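Long-range contact in putative exported protein (Bacteroides fragilis, PDB 4RAA), which is of unknown function but folds as a six-bladed beta-propeller of the YWTD type and is probably an exported lipoprotein: residues I11-L25 / T288-L300. Sequence-based numbering, arbitrary orientation.
Sequences ISFKEHTDVNADSIL and TYNYPIKIFQDQL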
loop_
_atom_site.group_PDB
_atom_site.type_symbol
_atom_site.label_atom_id
_atom_site.label_comp_id
_atom_site.label_asym_id
_atom_site.label_seq_id
_atom_site.Cartn_x
_atom_site.Cartn_y
_atom_site.Cartn_z
ATOM N N ILE A 11 -21.718 -22.026 -28.328
ATOM C CA ILE A 11 -21.683 -21.029 -29.399
ATOM C C ILE A 11 -20.799 -21.694 -30.457
ATOM O O ILE A 11 -19.574 -21.645 -30.362
ATOM C CB ILE A 11 -21.134 -19.675 -28.913
ATOM C CG1 ILE A 11 -22.098 -19.074 -27.887
ATOM C CG2 ILE A 11 -20.943 -18.701 -30.085
ATOM C CD1 ILE A 11 -21.633 -17.780 -27.253
ATOM N N SER A 12 -21.435 -22.342 -31.432
ATOM C CA SER A 12 -20.735 -23.085 -32.479
ATOM C C SER A 12 -20.389 -22.164 -33.618
ATOM O O SER A 12 -21.271 -21.498 -34.135
ATOM C CB SER A 12 -21.612 -24.216 -33.021
ATOM O OG SER A 12 -22.005 -25.091 -31.982
ATOM N N PHE A 13 -19.112 -22.142 -33.997
ATOM C CA PHE A 13 -18.617 -21.363 -35.126
ATOM C C PHE A 13 -18.261 -22.316 -36.268
ATOM O O PHE A 13 -17.429 -23.198 -36.089
ATOM C CB PHE A 13 -17.371 -20.579 -34.731
ATOM C CG PHE A 13 -17.630 -19.484 -33.750
ATOM C CD1 PHE A 13 -18.182 -18.280 -34.174
ATOM C CD2 PHE A 13 -17.315 -19.635 -32.407
ATOM C CE1 PHE A 13 -18.434 -17.250 -33.275
ATOM C CE2 PHE A 13 -17.554 -18.604 -31.508
ATOM C CZ PHE A 13 -18.117 -17.412 -31.940
ATOM N N LYS A 14 -18.887 -22.146 -37.430
ATOM C CA LYS A 14 -18.573 -22.968 -38.611
ATOM C C LYS A 14 -17.385 -22.253 -39.258
ATOM O O LYS A 14 -17.188 -21.063 -38.998
ATOM C CB LYS A 14 -19.791 -23.123 -39.536
ATOM C CG LYS A 14 -21.051 -23.551 -38.781
ATOM C CD LYS A 14 -22.196 -24.034 -39.661
ATOM C CE LYS A 14 -22.215 -25.549 -39.852
ATOM N NZ LYS A 14 -21.004 -26.087 -40.524
ATOM N N GLU A 15 -16.576 -22.968 -40.050
ATOM C CA GLU A 15 -15.351 -22.383 -40.651
ATOM C C GLU A 15 -15.646 -21.165 -41.493
ATOM O O GLU A 15 -15.221 -20.075 -41.154
ATOM C CB GLU A 15 -14.553 -23.382 -41.509
ATOM C CG GLU A 15 -13.812 -24.461 -40.730
ATOM C CD GLU A 15 -12.892 -25.314 -41.597
ATOM O OE1 GLU A 15 -12.206 -24.764 -42.488
ATOM O OE2 GLU A 15 -12.828 -26.543 -41.362
ATOM N N HIS A 16 -16.408 -21.367 -42.562
ATOM C CA HIS A 16 -16.742 -20.311 -43.510
ATOM C C HIS A 16 -18.157 -19.790 -43.286
ATOM O O HIS A 16 -18.962 -20.400 -42.591
ATOM C CB HIS A 16 -16.612 -20.825 -44.959
ATOM C CG HIS A 16 -15.289 -21.470 -45.262
ATOM N ND1 HIS A 16 -14.106 -20.761 -45.319
ATOM C CD2 HIS A 16 -14.969 -22.756 -45.549
ATOM C CE1 HIS A 16 -13.114 -21.583 -45.611
ATOM N NE2 HIS A 16 -13.611 -22.799 -45.760
ATOM N N THR A 17 -18.405 -18.614 -43.842
ATOM C CA THR A 17 -19.731 -18.006 -43.919
ATOM C C THR A 17 -19.754 -17.278 -45.243
ATOM O O THR A 17 -18.738 -16.685 -45.631
ATOM C CB THR A 17 -20.058 -17.012 -42.782
ATOM O OG1 THR A 17 -21.401 -16.529 -42.956
ATOM C CG2 THR A 17 -19.096 -15.808 -42.748
ATOM N N ASP A 18 -20.882 -17.330 -45.943
ATOM C CA ASP A 18 -20.997 -16.620 -47.227
ATOM C C ASP A 18 -21.828 -15.321 -47.116
ATOM O O ASP A 18 -22.235 -14.757 -48.136
ATOM C CB ASP A 18 -21.345 -17.571 -48.408
ATOM C CG ASP A 18 -22.645 -18.320 -48.236
ATOM O OD1 ASP A 18 -23.294 -18.221 -47.170
ATOM O OD2 ASP A 18 -23.009 -19.041 -49.190
ATOM N N VAL A 19 -22.007 -14.832 -45.882
ATOM C CA VAL A 19 -22.631 -13.538 -45.606
ATOM C C VAL A 19 -21.483 -12.528 -45.508
ATOM O O VAL A 19 -20.464 -12.802 -44.859
ATOM C CB VAL A 19 -23.449 -13.537 -44.286
ATOM C CG1 VAL A 19 -23.853 -12.118 -43.856
ATOM C CG2 VAL A 19 -24.687 -14.426 -44.430
ATOM N N ASN A 20 -21.663 -11.370 -46.147
ATOM C CA ASN A 20 -20.686 -10.279 -46.119
ATOM C C ASN A 20 -20.788 -9.568 -44.753
ATOM O O ASN A 20 -21.893 -9.306 -44.266
ATOM C CB ASN A 20 -20.965 -9.299 -47.270
ATOM C CG ASN A 20 -19.903 -8.213 -47.415
ATOM O OD1 ASN A 20 -19.308 -7.759 -46.446
ATOM N ND2 ASN A 20 -19.692 -7.767 -48.642
ATOM N N ALA A 21 -19.635 -9.261 -44.154
ATOM C CA ALA A 21 -19.572 -8.589 -42.832
ATOM C C ALA A 21 -20.086 -7.141 -42.843
ATOM O O ALA A 21 -20.521 -6.626 -41.807
ATOM C CB ALA A 21 -18.155 -8.633 -42.284
ATOM N N ASP A 22 -20.017 -6.511 -44.017
ATOM C CA ASP A 22 -20.499 -5.153 -44.270
ATOM C C ASP A 22 -21.995 -5.012 -43.939
ATOM O O ASP A 22 -22.407 -4.017 -43.360
ATOM C CB ASP A 22 -20.251 -4.805 -45.761
ATOM C CG ASP A 22 -20.365 -3.318 -46.069
ATOM O OD1 ASP A 22 -19.746 -2.511 -45.341
ATOM O OD2 ASP A 22 -21.026 -2.967 -47.080
ATOM N N SER A 23 -22.786 -6.029 -44.280
ATOM C CA SER A 23 -24.246 -6.022 -44.056
ATOM C C SER A 23 -24.681 -6.166 -42.598
ATOM O O SER A 23 -25.595 -5.466 -42.166
ATOM C CB SER A 23 -24.928 -7.120 -44.883
ATOM O OG SER A 23 -24.487 -8.404 -44.487
ATOM N N ILE A 24 -24.056 -7.088 -41.862
ATOM C CA ILE A 24 -24.406 -7.358 -40.430
ATOM C C ILE A 24 -23.777 -6.425 -39.379
ATOM O O ILE A 24 -24.161 -6.498 -38.203
ATOM C CB ILE A 24 -24.154 -8.845 -40.007
ATOM C CG1 ILE A 24 -22.687 -9.269 -40.211
ATOM C CG2 ILE A 24 -25.101 -9.781 -40.754
ATOM C CD1 ILE A 24 -22.356 -10.638 -39.667
ATOM N N LEU A 25 -22.836 -5.560 -39.790
ATOM C CA LEU A 25 -22.136 -4.626 -38.881
ATOM C C LEU A 25 -22.356 -3.153 -39.226
ATOM O O LEU A 25 -22.547 -2.810 -40.407
ATOM C CB LEU A 25 -20.624 -4.891 -38.905
ATOM C CG LEU A 25 -20.097 -6.246 -38.418
ATOM C CD1 LEU A 25 -18.624 -6.394 -38.785
ATOM C CD2 LEU A 25 -20.311 -6.417 -36.921
ATOM N N THR A 288 -23.972 -17.111 -35.410
ATOM C CA THR A 288 -22.516 -16.933 -35.519
ATOM C C THR A 288 -22.082 -16.706 -36.962
ATOM O O THR A 288 -22.739 -17.178 -37.874
ATOM C CB THR A 288 -21.737 -18.150 -35.001
ATOM O OG1 THR A 288 -22.117 -19.311 -35.749
ATOM C CG2 THR A 288 -21.990 -18.352 -33.503
ATOM N N TYR A 289 -20.981 -15.973 -37.131
ATOM C CA TYR A 289 -20.381 -15.670 -38.437
ATOM C C TYR A 289 -18.870 -15.673 -38.249
ATOM O O TYR A 289 -18.373 -14.915 -37.425
ATOM C CB TYR A 289 -20.810 -14.290 -38.954
ATOM C CG TYR A 289 -22.297 -14.052 -39.021
ATOM C CD1 TYR A 289 -22.992 -13.562 -37.908
ATOM C CD2 TYR A 289 -23.017 -14.288 -40.199
ATOM C CE1 TYR A 289 -24.361 -13.327 -37.961
ATOM C CE2 TYR A 289 -24.395 -14.066 -40.262
ATOM C CZ TYR A 289 -25.066 -13.581 -39.142
ATOM O OH TYR A 289 -26.427 -13.364 -39.184
ATOM N N ASN A 290 -18.152 -16.502 -39.013
ATOM C CA ASN A 290 -16.698 -16.642 -38.894
ATOM C C ASN A 290 -15.990 -16.182 -40.161
ATOM O O ASN A 290 -16.391 -16.556 -41.257
ATOM C CB ASN A 290 -16.355 -18.102 -38.621
ATOM C CG ASN A 290 -14.933 -18.288 -38.129
ATOM O OD1 ASN A 290 -14.561 -17.768 -37.084
ATOM N ND2 ASN A 290 -14.146 -19.051 -38.859
ATOM N N TYR A 291 -14.924 -15.399 -39.996
ATOM C CA TYR A 291 -14.162 -14.814 -41.112
ATOM C C TYR A 291 -12.663 -14.840 -40.876
ATOM O O TYR A 291 -12.237 -14.522 -39.766
ATOM C CB TYR A 291 -14.506 -13.322 -41.258
ATOM C CG TYR A 291 -15.962 -12.991 -41.501
ATOM C CD1 TYR A 291 -16.854 -12.867 -40.426
ATOM C CD2 TYR A 291 -16.448 -12.754 -42.803
ATOM C CE1 TYR A 291 -18.192 -12.551 -40.633
ATOM C CE2 TYR A 291 -17.784 -12.422 -43.020
ATOM C CZ TYR A 291 -18.655 -12.331 -41.928
ATOM O OH TYR A 291 -19.977 -12.014 -42.099
ATOM N N PRO A 292 -11.863 -15.228 -41.898
ATOM C CA PRO A 292 -10.417 -14.983 -41.767
ATOM C C PRO A 292 -10.245 -13.461 -41.817
ATOM O O PRO A 292 -10.906 -12.825 -42.646
ATOM C CB PRO A 292 -9.805 -15.645 -43.020
ATOM C CG PRO A 292 -10.872 -16.481 -43.634
ATOM C CD PRO A 292 -12.195 -15.992 -43.119
ATOM N N ILE A 293 -9.408 -12.878 -40.958
ATOM C CA ILE A 293 -9.230 -11.403 -40.946
ATOM C C ILE A 293 -8.854 -10.813 -42.324
ATOM O O ILE A 293 -9.289 -9.698 -42.635
ATOM C CB ILE A 293 -8.353 -10.904 -39.749
ATOM C CG1 ILE A 293 -9.193 -11.000 -38.450
ATOM C CG2 ILE A 293 -7.883 -9.454 -39.915
ATOM C CD1 ILE A 293 -8.456 -10.732 -37.147
ATOM N N LYS A 294 -8.106 -11.559 -43.150
ATOM C CA LYS A 294 -7.797 -11.105 -44.533
ATOM C C LYS A 294 -9.072 -10.780 -45.340
ATOM O O LYS A 294 -9.098 -9.808 -46.099
ATOM C CB LYS A 294 -6.928 -12.113 -45.325
ATOM C CG LYS A 294 -5.420 -11.955 -45.161
ATOM C CD LYS A 294 -4.909 -12.316 -43.775
ATOM C CE LYS A 294 -3.415 -12.025 -43.634
ATOM N NZ LYS A 294 -2.585 -12.753 -44.635
ATOM N N ILE A 295 -10.104 -11.600 -45.158
ATOM C CA ILE A 295 -11.397 -11.417 -45.824
ATOM C C ILE A 295 -12.183 -10.307 -45.107
ATOM O O ILE A 295 -12.708 -9.418 -45.774
ATOM C CB ILE A 295 -12.187 -12.761 -45.936
ATOM C CG1 ILE A 295 -11.591 -13.667 -47.045
ATOM C CG2 ILE A 295 -13.671 -12.533 -46.247
ATOM C CD1 ILE A 295 -10.179 -14.178 -46.817
ATOM N N PHE A 296 -12.251 -10.378 -43.768
ATOM C CA PHE A 296 -12.977 -9.416 -42.901
ATOM C C PHE A 296 -12.624 -7.948 -43.161
ATOM O O PHE A 296 -13.510 -7.122 -43.343
ATOM C CB PHE A 296 -12.710 -9.749 -41.418
ATOM C CG PHE A 296 -13.591 -9.019 -40.431
ATOM C CD1 PHE A 296 -14.915 -9.399 -40.245
ATOM C CD2 PHE A 296 -13.078 -7.997 -39.631
ATOM C CE1 PHE A 296 -15.725 -8.744 -39.315
ATOM C CE2 PHE A 296 -13.877 -7.344 -38.694
ATOM C CZ PHE A 296 -15.203 -7.716 -38.539
ATOM N N GLN A 297 -11.332 -7.643 -43.187
ATOM C CA GLN A 297 -10.852 -6.260 -43.406
ATOM C C GLN A 297 -11.119 -5.707 -44.826
ATOM O O GLN A 297 -11.374 -4.508 -44.975
ATOM C CB GLN A 297 -9.372 -6.137 -43.031
ATOM C CG GLN A 297 -8.415 -6.808 -43.999
ATOM C CD GLN A 297 -7.041 -7.083 -43.425
ATOM O OE1 GLN A 297 -6.718 -6.699 -42.292
ATOM N NE2 GLN A 297 -6.221 -7.772 -44.208
ATOM N N ASP A 298 -11.035 -6.568 -45.849
ATOM C CA ASP A 298 -11.377 -6.186 -47.238
ATOM C C ASP A 298 -12.901 -5.986 -47.418
ATOM O O ASP A 298 -13.316 -5.077 -48.139
ATOM C CB ASP A 298 -10.776 -7.163 -48.276
ATOM C CG ASP A 298 -9.250 -6.982 -48.470
ATOM O OD1 ASP A 298 -8.595 -6.187 -47.753
ATOM O OD2 ASP A 298 -8.695 -7.643 -49.373
ATOM N N GLN A 299 -13.721 -6.803 -46.751
ATOM C CA GLN A 299 -15.196 -6.657 -46.787
ATOM C C GLN A 299 -15.698 -5.348 -46.163
ATOM O O GLN A 299 -16.663 -4.774 -46.655
ATOM C CB GLN A 299 -15.902 -7.844 -46.117
ATOM C CG GLN A 299 -15.937 -9.112 -46.963
ATOM C CD GLN A 299 -16.731 -10.253 -46.329
ATOM O OE1 GLN A 299 -17.267 -10.133 -45.221
ATOM N NE2 GLN A 299 -16.815 -11.369 -47.039
ATOM N N LEU A 300 -15.062 -4.896 -45.084
ATOM C CA LEU A 300 -15.412 -3.607 -44.439
ATOM C C LEU A 300 -14.686 -2.387 -45.040
ATOM O O LEU A 300 -14.962 -1.258 -44.629
ATOM C CB LEU A 300 -15.131 -3.667 -42.932
ATOM C CG LEU A 300 -15.819 -4.785 -42.148
ATOM C CD1 LEU A 300 -15.331 -4.776 -40.711
ATOM C CD2 LEU A 300 -17.331 -4.641 -42.211
#
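Asn290 ND2 donates to Glu15 O at 2.7 Å, nearly straight with an N-H...O angle of 175°, and the acceptor lies in the amide plane of Asn290 while the N-H meets a carbonyl lone pair. Because Glu15 O can only accept, ND2 must be the end that faces it; Tyr270 OH bonds OD1 at the other end. Further along, Gln299, extended beyond CG, reaches with OE1 to Ala21 N (2.7 Å); the N-H, though nearly linear at 170°, comes from above the carbonyl plane. Tyr291 OH donates to Val19 O at 2.9 Å, also from above that carbonyl's plane. The Tyr291 ring lies between two methyl groups, with Thr17 CG2 over one face, 3.8 Å from the centroid, and Ala21 CB over the opposite one. With Ile24 CG1 between backbone N and carbonyl carbon (chi1 58°) and CD1 extended beyond it, the terminal methyl sits over the Tyr289 ring centre, 3.5 Å from the centroid. At the other end, Thr288 OG1 donates in plane to Ser12 O (2.8 Å). Strand 287-292 is an edge of the four-stranded sheet completed by 275-282, 265-272 and 254-261, whereas strand 10-13 pairs with 213-222, so the contact joins two neighbouring propeller sheets, and Leu25 opens strand 25-31, which pairs antiparallel with 354-360 in a third.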